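Hypothetical protein PA2218 (Pseudomonas aeruginosa, PDB 2HDW) is of unknown function but adopts an alpha/beta hydrolase fold and probably acts as a hydrolase. Local coordinates at residues A[302-306]-A[307-311]. Sequence-based numbering, arbitrary orientation.
Sequences KEISP and RPILL
R307 reaches back along its own chain to two successive backbone carbonyls, those of I304, which opens a tight turn, and E303, in the 3-10 segment before it. Its NE donates to O of I304 at 3.0 Å, in the carbonyl plane and on a lone pair, although the oxygen lies tilted from the guanidinium plane. NH2 of R307 donates a hydrogen bond to O of E303 at 3.2 Å; this acceptor sits at the guanidinium edge, within its plane. The bend at chi3 (-65°) brings NE beside the carbonyl of I304 and NH2 beside that of E303. O of I304 also accepts from the backbone N of R307 at 2.9 Å, so backbone and side chain of one residue grip the same oxygen. That main-chain bond closes a type VIa turn, with cis P306 at its third position. A water hydrogen-bonded to O of E303 at 2.8 Å also takes a weak one from NE of R307.

On the apolar side, I304 and I309 cross at about a right angle. Their CD1 methyls meet at 3.5 Å, a tight approach, while CG2 of I304 packs on CG1 of I309 at 3.6 Å.

NH1 of R307 donates a hydrogen bond to O of V195, tying the guanidinium to the segment that leads from helix 180-191 into strand 197-201, and OG of S305 donates one to O of E332. L186 of helix 180-191 touches both isoleucines. Through P308 the turn leads into strand 309-314, which runs parallel between strands 197-201 and 334-339 of the central sheet.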
loop_
_atom_site.group_PDB
_atom_site.type_symbol
_atom_site.label_atom_id
_atom_site.label_comp_id
_atom_site.label_asym_id
_atom_site.label_seq_id
_atom_site.Cartn_x
_atom_site.Cartn_y
_atom_site.Cartn_z
ATOM N N LYS A 302 11.570 -10.209 -11.912
ATOM C CA LYS A 302 12.050 -10.102 -13.288
ATOM C C LYS A 302 11.000 -10.535 -14.305
ATOM O O LYS A 302 11.142 -10.270 -15.504
ATOM C CB LYS A 302 13.318 -10.938 -13.485
ATOM C CG LYS A 302 14.540 -10.393 -12.765
ATOM C CD LYS A 302 15.737 -11.327 -12.946
ATOM C CE LYS A 302 16.996 -10.752 -12.311
ATOM N NZ LYS A 302 18.146 -11.704 -12.373
ATOM N N GLU A 303 9.947 -11.193 -13.826
ATOM C CA GLU A 303 8.886 -11.657 -14.706
ATOM C C GLU A 303 7.791 -10.628 -14.925
ATOM O O GLU A 303 6.734 -10.934 -15.480
ATOM C CB GLU A 303 8.323 -12.989 -14.200
ATOM C CG GLU A 303 9.318 -14.125 -14.439
ATOM C CD GLU A 303 8.857 -15.462 -13.909
ATOM O OE1 GLU A 303 7.640 -15.736 -13.937
ATOM O OE2 GLU A 303 9.723 -16.249 -13.478
ATOM N N ILE A 304 8.052 -9.405 -14.476
ATOM C CA ILE A 304 7.131 -8.309 -14.713
ATOM C C ILE A 304 7.434 -7.942 -16.166
ATOM O O ILE A 304 6.531 -7.651 -16.955
ATOM C CB ILE A 304 7.414 -7.108 -13.769
ATOM C CG1 ILE A 304 6.864 -7.419 -12.369
ATOM C CG2 ILE A 304 6.768 -5.833 -14.316
ATOM C CD1 ILE A 304 7.269 -6.415 -11.296
ATOM N N SER A 305 8.716 -7.975 -16.524
ATOM C CA SER A 305 9.121 -7.671 -17.901
ATOM C C SER A 305 8.414 -8.690 -18.800
ATOM O O SER A 305 8.183 -9.826 -18.381
ATOM C CB SER A 305 10.638 -7.809 -18.048
ATOM O OG SER A 305 11.050 -7.629 -19.397
ATOM N N PRO A 306 8.095 -8.322 -20.056
ATOM C CA PRO A 306 8.309 -7.058 -20.775
ATOM C C PRO A 306 7.520 -5.842 -20.286
ATOM O O PRO A 306 7.705 -4.744 -20.814
ATOM C CB PRO A 306 7.942 -7.407 -22.224
ATOM C CG PRO A 306 8.071 -8.891 -22.284
ATOM C CD PRO A 306 7.520 -9.328 -20.960
ATOM N N ARG A 307 6.629 -6.024 -19.316
ATOM C CA ARG A 307 5.849 -4.894 -18.792
ATOM C C ARG A 307 6.792 -3.948 -18.039
ATOM O O ARG A 307 7.736 -4.397 -17.399
ATOM C CB ARG A 307 4.737 -5.395 -17.868
ATOM C CG ARG A 307 3.644 -6.166 -18.601
ATOM C CD ARG A 307 2.776 -6.951 -17.630
ATOM N NE ARG A 307 3.540 -7.998 -16.948
ATOM C CZ ARG A 307 3.123 -8.637 -15.857
ATOM N NH1 ARG A 307 1.948 -8.335 -15.317
ATOM N NH2 ARG A 307 3.879 -9.578 -15.303
ATOM N N PRO A 308 6.528 -2.628 -18.095
ATOM C CA PRO A 308 7.328 -1.580 -17.455
ATOM C C PRO A 308 7.124 -1.304 -15.967
ATOM O O PRO A 308 6.012 -1.399 -15.442
ATOM C CB PRO A 308 6.993 -0.360 -18.293
ATOM C CG PRO A 308 5.514 -0.544 -18.488
ATOM C CD PRO A 308 5.397 -2.032 -18.830
ATOM N N ILE A 309 8.223 -0.933 -15.311
ATOM C CA ILE A 309 8.227 -0.595 -13.890
ATOM C C ILE A 309 8.852 0.782 -13.705
ATOM O O ILE A 309 9.890 1.081 -14.295
ATOM C CB ILE A 309 9.090 -1.558 -13.053
ATOM C CG1 ILE A 309 8.592 -2.996 -13.181
ATOM C CG2 ILE A 309 9.054 -1.137 -11.597
ATOM C CD1 ILE A 309 9.491 -3.982 -12.466
ATOM N N LEU A 310 8.213 1.614 -12.891
ATOM C CA LEU A 310 8.732 2.941 -12.584
ATOM C C LEU A 310 8.759 3.048 -11.064
ATOM O O LEU A 310 7.711 3.139 -10.429
ATOM C CB LEU A 310 7.830 4.039 -13.166
ATOM C CG LEU A 310 8.136 5.465 -12.675
ATOM C CD1 LEU A 310 9.576 5.838 -13.032
ATOM C CD2 LEU A 310 7.161 6.459 -13.291
ATOM N N LEU A 311 9.945 3.002 -10.474
ATOM C CA LEU A 311 10.055 3.121 -9.028
ATOM C C LEU A 311 10.422 4.570 -8.727
ATOM O O LEU A 311 11.407 5.088 -9.251
ATOM C CB LEU A 311 11.123 2.165 -8.489
ATOM C CG LEU A 311 10.895 0.690 -8.847
ATOM C CD1 LEU A 311 11.651 0.376 -10.130
ATOM C CD2 LEU A 311 11.396 -0.219 -7.721
HETATM O O HOH W 1 5.316 -10.619 -17.867
#